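Local atomic coordinates of NAD-dependent epimerase/dehydratase (Methylobacillus flagellatus KT, PDB entry 3GPI), a protein that is of unknown function but probably binds NAD in a Rossmann-type fold of the epimerase/dehydratase family. Residues N91-L96 / E141-A146; K5-G10 / A57-L62; A180-I185 / H221-W226. All blocks are in the same frame, centred on the assembly; numbering follows the deposited sequence.

Contact 1: N91-L96 / E141-A146; sequences NTLSAL and EALLAA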
# COMPACT_ATOMS: atom_id res chain seq x y z
N ASN A 91 5.79 4.80 18.97
CA ASN A 91 4.78 5.01 20.00
C ASN A 91 3.83 3.82 20.06
O ASN A 91 3.51 3.33 21.15
CB ASN A 91 3.99 6.30 19.77
CG ASN A 91 4.83 7.55 19.99
OD1 ASN A 91 5.93 7.47 20.55
ND2 ASN A 91 4.32 8.68 19.55
N THR A 92 3.42 3.34 18.88
CA THR A 92 2.49 2.21 18.78
C THR A 92 3.14 0.94 19.29
O THR A 92 2.54 0.19 20.08
CB THR A 92 2.04 2.02 17.33
OG1 THR A 92 1.32 3.17 16.89
CG2 THR A 92 1.08 0.85 17.22
N LEU A 93 4.37 0.64 18.89
CA LEU A 93 5.03 -0.54 19.40
C LEU A 93 5.24 -0.48 20.91
O LEU A 93 5.01 -1.46 21.61
CB LEU A 93 6.36 -0.75 18.70
CG LEU A 93 6.23 -1.01 17.20
CD1 LEU A 93 7.61 -0.86 16.53
CD2 LEU A 93 5.67 -2.42 16.98
N SER A 94 5.66 0.67 21.41
CA SER A 94 5.85 0.84 22.84
C SER A 94 4.53 0.60 23.59
O SER A 94 4.52 -0.06 24.64
CB SER A 94 6.34 2.25 23.12
OG SER A 94 6.40 2.45 24.53
N ALA A 95 3.43 1.11 23.03
CA ALA A 95 2.11 0.99 23.68
C ALA A 95 1.64 -0.47 23.67
O ALA A 95 0.76 -0.83 24.46
CB ALA A 95 1.08 1.86 23.00
N LEU A 96 2.20 -1.29 22.79
CA LEU A 96 1.83 -2.70 22.71
C LEU A 96 2.68 -3.57 23.58
O LEU A 96 2.60 -4.79 23.48
CB LEU A 96 1.87 -3.20 21.26
CG LEU A 96 0.68 -2.67 20.45
CD1 LEU A 96 0.84 -2.93 18.95
CD2 LEU A 96 -0.66 -3.24 20.96
N GLU A 141 11.00 2.25 8.73
CA GLU A 141 11.32 0.86 8.43
C GLU A 141 12.39 0.31 9.34
O GLU A 141 12.29 -0.84 9.80
CB GLU A 141 11.82 0.70 6.99
CG GLU A 141 10.73 0.61 5.91
CD GLU A 141 11.29 0.27 4.55
OE1 GLU A 141 12.39 -0.29 4.42
OE2 GLU A 141 10.61 0.55 3.54
N ALA A 142 13.40 1.13 9.61
CA ALA A 142 14.66 0.69 10.22
C ALA A 142 14.42 0.03 11.56
O ALA A 142 15.08 -0.97 11.90
CB ALA A 142 15.61 1.87 10.38
N LEU A 143 13.48 0.62 12.29
CA LEU A 143 13.06 0.20 13.62
C LEU A 143 12.69 -1.27 13.64
O LEU A 143 13.14 -2.03 14.49
CB LEU A 143 11.86 1.04 14.02
CG LEU A 143 11.43 1.14 15.49
CD1 LEU A 143 12.58 1.63 16.41
CD2 LEU A 143 10.25 2.07 15.59
N LEU A 144 11.90 -1.69 12.68
CA LEU A 144 11.47 -3.08 12.64
C LEU A 144 12.56 -4.15 12.59
O LEU A 144 12.25 -5.34 12.66
CB LEU A 144 10.51 -3.27 11.47
CG LEU A 144 9.26 -2.41 11.58
CD1 LEU A 144 8.42 -2.51 10.32
CD2 LEU A 144 8.46 -2.79 12.80
N ALA A 145 13.85 -3.75 12.50
CA ALA A 145 14.94 -4.75 12.42
C ALA A 145 14.94 -5.75 13.60
O ALA A 145 15.31 -6.91 13.41
CB ALA A 145 16.31 -4.06 12.31
N ALA A 146 14.50 -5.28 14.76
CA ALA A 146 14.46 -6.09 16.00
C ALA A 146 13.18 -6.89 16.18
O ALA A 146 13.07 -7.67 17.13
CB ALA A 146 14.68 -5.22 17.21
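Leu93, Leu143 and Leu144 make a small leucine cluster where helix 86-95 meets the end of helix 132-143 and the 3-10 segment 144-146. The contact is wholly apolar and narrow, burying 91 Å² over both sides, and Leu93 gives up about half of that. Its CB points at the other segment, and CD1 does all the touching: it lies 4.1 Å from CD2 of Leu143 and 4.3 Å from CD2 of Leu144, so one methyl serves two neighbouring residues. Leu93 and Leu143 reach toward each other tip to tip. Leu143 manages this with CG swung anti to its own backbone nitrogen (chi1 -162°), which carries the isobutyl group across to the helix opposite. Leu144 comes in differently: its CB is not aimed at Leu93, yet with CG anti to the carbonyl carbon (chi1 -61°) the branch ends with CD2 beside that methyl. The backbones stay well apart, the nearest CA pair being Leu93 and Leu144 at 9.7 Å, so long side chains have to bridge the gap. Near the contact the second segment winds tightly: Ala145 N bonds to Ala142 O at 3.1 Å, three residues back. The carbonyl of Leu144 receives weak hydrogen bonds from Arg208 and Ser149. Around the cluster, Leu143 also rests on Val86, Leu89 and Arg90 of helix 86-95, extending the helix-to-helix packing beyond Leu93. Beneath, Leu93 and Leu144 both sit on Val104 of strand 103-109, while Leu93 additionally reaches Leu67 of strand 66-69; helix 86-95 thus spans these two adjacent parallel strands, while the end of helix 132-143 and its 3-10 turn rest on 103-109.

Contact 2: K5-G10 / A57-L62; sequences KILIAG and ASIVHL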
# COMPACT_ATOMS: atom_id res chain seq x y z
N LYS A 5 -5.68 -12.42 16.44
CA LYS A 5 -6.33 -11.12 16.67
C LYS A 5 -5.45 -10.06 16.02
O LYS A 5 -4.21 -10.11 16.16
CB LYS A 5 -6.46 -10.84 18.16
CG LYS A 5 -7.37 -11.84 18.86
CD LYS A 5 -7.55 -11.38 20.30
CE LYS A 5 -8.32 -12.38 21.11
NZ LYS A 5 -7.44 -13.45 21.61
N ILE A 6 -6.07 -9.13 15.29
CA ILE A 6 -5.35 -8.19 14.44
C ILE A 6 -5.68 -6.78 14.85
O ILE A 6 -6.85 -6.45 15.01
CB ILE A 6 -5.79 -8.32 12.97
CG1 ILE A 6 -5.92 -9.77 12.50
CG2 ILE A 6 -4.86 -7.53 12.05
CD1 ILE A 6 -4.64 -10.52 12.41
N LEU A 7 -4.65 -5.95 15.02
CA LEU A 7 -4.83 -4.50 15.15
C LEU A 7 -4.32 -3.85 13.88
O LEU A 7 -3.19 -4.11 13.48
CB LEU A 7 -4.05 -3.98 16.35
CG LEU A 7 -3.99 -2.47 16.51
CD1 LEU A 7 -5.35 -1.83 16.60
CD2 LEU A 7 -3.15 -2.16 17.74
N ILE A 8 -5.18 -3.07 13.24
CA ILE A 8 -4.79 -2.31 12.04
C ILE A 8 -4.67 -0.84 12.44
O ILE A 8 -5.70 -0.23 12.80
CB ILE A 8 -5.83 -2.47 10.93
CG1 ILE A 8 -5.95 -3.96 10.51
CG2 ILE A 8 -5.45 -1.58 9.72
CD1 ILE A 8 -7.12 -4.26 9.58
N ALA A 9 -3.47 -0.30 12.44
CA ALA A 9 -3.28 1.11 12.77
C ALA A 9 -3.32 1.89 11.47
O ALA A 9 -2.45 1.73 10.63
CB ALA A 9 -1.99 1.34 13.46
N GLY A 10 -4.34 2.73 11.34
CA GLY A 10 -4.57 3.48 10.12
C GLY A 10 -5.75 2.89 9.39
O GLY A 10 -5.67 1.77 8.86
N ALA A 57 -2.87 4.32 25.49
CA ALA A 57 -2.78 3.47 26.67
C ALA A 57 -3.79 2.34 26.67
O ALA A 57 -3.64 1.44 27.48
CB ALA A 57 -2.92 4.31 27.93
N SER A 58 -4.81 2.38 25.82
CA SER A 58 -5.86 1.34 25.82
C SER A 58 -5.54 0.20 24.86
O SER A 58 -6.11 -0.90 24.97
CB SER A 58 -7.20 1.96 25.41
OG SER A 58 -7.28 2.13 24.01
N ILE A 59 -4.68 0.44 23.89
CA ILE A 59 -4.56 -0.55 22.80
C ILE A 59 -3.99 -1.90 23.24
O ILE A 59 -4.32 -2.93 22.64
CB ILE A 59 -3.81 -0.03 21.52
CG1 ILE A 59 -2.31 0.21 21.75
CG2 ILE A 59 -4.51 1.22 20.96
CD1 ILE A 59 -1.59 0.60 20.45
N VAL A 60 -3.15 -1.94 24.27
CA VAL A 60 -2.62 -3.22 24.72
C VAL A 60 -3.72 -4.13 25.22
O VAL A 60 -3.56 -5.37 25.20
CB VAL A 60 -1.52 -3.02 25.78
CG1 VAL A 60 -2.10 -2.70 27.16
CG2 VAL A 60 -0.59 -4.22 25.84
N HIS A 61 -4.86 -3.56 25.63
CA HIS A 61 -5.97 -4.43 26.06
C HIS A 61 -6.57 -5.23 24.92
O HIS A 61 -7.26 -6.24 25.14
CB HIS A 61 -7.04 -3.64 26.75
CG HIS A 61 -6.70 -3.24 28.15
ND1 HIS A 61 -7.24 -2.13 28.73
CD2 HIS A 61 -5.86 -3.79 29.06
CE1 HIS A 61 -6.75 -2.01 29.96
NE2 HIS A 61 -5.91 -3.01 30.18
N LEU A 62 -6.33 -4.81 23.69
CA LEU A 62 -6.77 -5.58 22.54
C LEU A 62 -5.98 -6.87 22.36
O LEU A 62 -6.40 -7.79 21.65
CB LEU A 62 -6.64 -4.76 21.25
CG LEU A 62 -7.51 -3.51 21.19
CD1 LEU A 62 -7.05 -2.64 20.00
CD2 LEU A 62 -8.97 -3.91 21.06
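Leu7 on strand 6-9 sends its two methyls to different residues of 57-62, and these apolar touches make up most of the 155 Å² buried. Its CD1 meets CD1 of Leu62 at 3.9 Å, and its CD2 meets CD1 of Ile59 at 4.2 Å. Both partners lie across Leu7 at about a right angle. With CG anti to the backbone nitrogen (chi1 172°), the Leu7 fork extends straight off the strand and opens between them. Ile59 reaches it through CG1, which sits in the crowded position between backbone N and carbonyl carbon (chi1 69°). Strand 6-9 belongs to the parallel sheet of a Rossmann-type fold, paired with 29-33 and 66-69. It runs into Gly10, first glycine of a GxGxxG pattern consistent with the dinucleotide-binding turn of this family. Leu7 faces one side of that sheet and segment 57-62 covers it there; Ile6 points the other way, onto Leu22 of helix 13-24. The polar side of the contact is slight. The aliphatic CD of Lys5 lies 4.0 Å from the carbonyl O of Leu62, a van der Waals touch. Backbone hydrogen bonds keep the partner segment coiled: Leu62 N bonds to Ile59 O at 2.9 Å and His61 N to Ser58 O at 3.0 Å, each spanning three residues, which sets Ile59 and Leu62 one turn apart beside Leu7.

Contact 3: A180-I185 / H221-W226; sequences AWTNRI and HDLLRW. With EDO (1,2-ethanediol), chain C; EDO (1,2-ethanediol), chain B.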
# COMPACT_ATOMS: atom_id res chain seq x y z
N ALA A 180 7.42 9.07 -17.77
CA ALA A 180 8.13 8.21 -16.82
C ALA A 180 7.41 6.89 -16.61
O ALA A 180 6.20 6.79 -16.78
CB ALA A 180 8.25 8.95 -15.51
N TRP A 181 8.16 5.87 -16.21
CA TRP A 181 7.56 4.61 -15.77
C TRP A 181 6.64 4.78 -14.58
O TRP A 181 6.89 5.60 -13.68
CB TRP A 181 8.67 3.63 -15.39
CG TRP A 181 9.41 3.16 -16.59
CD1 TRP A 181 10.61 3.64 -17.05
CD2 TRP A 181 8.98 2.17 -17.52
NE1 TRP A 181 10.97 2.97 -18.19
CE2 TRP A 181 9.99 2.06 -18.51
CE3 TRP A 181 7.86 1.32 -17.59
CZ2 TRP A 181 9.90 1.16 -19.59
CZ3 TRP A 181 7.77 0.41 -18.66
CH2 TRP A 181 8.79 0.34 -19.63
N THR A 182 5.54 4.03 -14.59
CA THR A 182 4.60 4.04 -13.47
C THR A 182 4.34 2.60 -13.02
O THR A 182 4.20 1.68 -13.87
CB THR A 182 3.26 4.75 -13.84
OG1 THR A 182 2.60 4.07 -14.93
CG2 THR A 182 3.50 6.22 -14.21
N ASN A 183 4.24 2.45 -11.70
CA ASN A 183 4.06 1.15 -11.04
C ASN A 183 2.85 1.29 -10.16
O ASN A 183 2.64 2.32 -9.52
CB ASN A 183 5.26 0.82 -10.18
CG ASN A 183 6.54 0.71 -10.99
OD1 ASN A 183 6.84 -0.32 -11.58
ND2 ASN A 183 7.30 1.80 -11.03
N ARG A 184 2.05 0.24 -10.13
CA ARG A 184 0.77 0.31 -9.38
C ARG A 184 0.36 -0.98 -8.69
O ARG A 184 0.83 -2.06 -9.06
CB ARG A 184 -0.41 0.71 -10.31
CG ARG A 184 -0.75 -0.39 -11.33
CD ARG A 184 -1.63 0.03 -12.54
NE ARG A 184 -1.08 1.28 -13.01
CZ ARG A 184 0.12 1.40 -13.55
NH1 ARG A 184 0.80 0.35 -13.97
NH2 ARG A 184 0.60 2.61 -13.73
N ILE A 185 -0.50 -0.85 -7.70
CA ILE A 185 -1.13 -1.99 -7.05
C ILE A 185 -2.56 -1.58 -6.78
O ILE A 185 -2.83 -0.52 -6.27
CB ILE A 185 -0.34 -2.40 -5.76
CG1 ILE A 185 -0.90 -3.69 -5.13
CG2 ILE A 185 -0.30 -1.26 -4.74
CD1 ILE A 185 -0.55 -5.00 -5.93
N HIS A 221 2.36 7.92 -20.28
CA HIS A 221 1.60 8.25 -21.47
C HIS A 221 0.89 7.07 -22.08
O HIS A 221 -0.16 7.23 -22.66
CB HIS A 221 2.48 8.97 -22.53
CG HIS A 221 2.66 10.43 -22.25
ND1 HIS A 221 2.00 11.40 -22.97
CD2 HIS A 221 3.40 11.08 -21.30
CE1 HIS A 221 2.33 12.59 -22.48
NE2 HIS A 221 3.18 12.42 -21.48
N ASP A 222 1.47 5.88 -21.95
CA ASP A 222 0.75 4.72 -22.44
C ASP A 222 -0.50 4.44 -21.61
O ASP A 222 -1.54 4.07 -22.15
CB ASP A 222 1.64 3.47 -22.44
CG ASP A 222 2.71 3.49 -23.52
OD1 ASP A 222 2.69 4.38 -24.40
OD2 ASP A 222 3.57 2.60 -23.44
N LEU A 223 -0.41 4.63 -20.31
CA LEU A 223 -1.57 4.43 -19.45
C LEU A 223 -2.63 5.49 -19.74
O LEU A 223 -3.80 5.15 -19.89
CB LEU A 223 -1.13 4.50 -17.98
CG LEU A 223 -2.28 4.38 -16.99
CD1 LEU A 223 -3.07 3.05 -17.14
CD2 LEU A 223 -1.79 4.49 -15.57
N LEU A 224 -2.21 6.74 -19.86
CA LEU A 224 -3.15 7.84 -20.13
C LEU A 224 -3.84 7.65 -21.47
O LEU A 224 -5.04 7.83 -21.54
CB LEU A 224 -2.44 9.18 -20.02
CG LEU A 224 -2.04 9.60 -18.63
CD1 LEU A 224 -1.00 10.73 -18.74
CD2 LEU A 224 -3.27 10.00 -17.79
N ARG A 225 -3.10 7.23 -22.50
CA ARG A 225 -3.74 7.01 -23.80
C ARG A 225 -4.69 5.84 -23.76
O ARG A 225 -5.74 5.91 -24.37
CB ARG A 225 -2.69 6.80 -24.88
CG ARG A 225 -1.99 8.08 -25.29
CD ARG A 225 -0.97 7.77 -26.32
NE ARG A 225 -0.40 8.99 -26.87
CZ ARG A 225 0.07 9.05 -28.11
NH1 ARG A 225 -0.01 8.00 -28.92
NH2 ARG A 225 0.60 10.20 -28.52
N TRP A 226 -4.34 4.76 -23.04
CA TRP A 226 -5.22 3.58 -22.96
C TRP A 226 -6.52 4.01 -22.25
O TRP A 226 -7.65 3.67 -22.68
CB TRP A 226 -4.46 2.49 -22.15
CG TRP A 226 -5.20 1.14 -22.10
CD1 TRP A 226 -5.01 0.08 -22.95
CD2 TRP A 226 -6.19 0.73 -21.17
NE1 TRP A 226 -5.82 -0.95 -22.60
CE2 TRP A 226 -6.56 -0.59 -21.51
CE3 TRP A 226 -6.79 1.33 -20.06
CZ2 TRP A 226 -7.52 -1.31 -20.79
CZ3 TRP A 226 -7.74 0.61 -19.32
CH2 TRP A 226 -8.11 -0.70 -19.71
C1 EDO C . 5.44 4.72 -10.22
O1 EDO C . 4.10 5.08 -10.32
C2 EDO C . 5.70 4.02 -8.92
O2 EDO C . 7.06 3.87 -8.63
C1 EDO B . -1.56 4.59 -11.18
O1 EDO B . -2.28 3.61 -11.84
C2 EDO B . -0.21 4.42 -11.80
O2 EDO B . 0.00 5.60 -12.52
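Thr182 and Leu223 bring the backbones closest, with their CA atoms 8.6 Å apart, leaving side chains to close the space between strand 181-186 and helix 220-230. The strand belongs to the mixed sheet that continues the Rossmann-type core: it runs parallel to 149-158 and antiparallel to 218-219, the short strand that leads directly into the helix. Leu223 is the helix's contribution. Its CG stands anti to the backbone nitrogen (chi1 177°), driving CD2 toward the strand, where it lies 4.5 Å from OG1 of Thr182 and approaches the Arg184 guanidinium obliquely. Arg184 folds back along its own strand, bent at chi3 (45°), so that the guanidinium turns toward Thr182. There OG1 lies at the guanidinium edge, in its plane, within hydrogen-bonding distance of NH2; the precise geometry is doubtful because NH2 is modelled too close to a bound ethanediol. That same Thr182 hydroxyl is also hydrogen-bonded to the carbonyl of Leu218, so the arginine and the antiparallel neighbour strand 218-219 meet at one oxygen. A leucine in place of Arg184 would probably leave the chain B ethanediol O1 without its NE donor and the Thr182 hydroxyl without the guanidinium at its side. Tyr266 of helix 266-277 touches both Arg184 and Leu223, extending the packing toward the C-terminal end of the chain. Two ethanediol molecules, probably from the crystallisation liquor, line the strand. The chain C molecule engages Asn183 twice: its O1 donates to the main-chain O of Asn183 at 3.2 Å, while ND2 of Asn183 makes a weak bond to O2. The chain B molecule, whose placement is less sure because of the same close approach, has O1 in the guanidinium plane of Arg184, 2.9 Å from NE, with an N-H...O angle of 150°.

In the fold
Contacts 1 and 2 form one continuous patch of the Rossmann-type half: their centres are about 14 Å apart, and Ala95 CB meets Ile59 CD1 at 3.9 Å, so helix 86-95 packs against both the end of helix 132-143 and segment 57-62. Contact 3 lies on the opposite side of the chain's centre, about 35 and 37 Å from the other two between centres, yet its strand belongs to the same sheet as strand 6-9 of contact 2. Contacts 1 and 3 are buried; contact 2 is only partly so. Leucine and isoleucine methyls carry the first two, whereas contact 3 brings an arginine, a threonine hydroxyl and bound ethanediol beside its leucine.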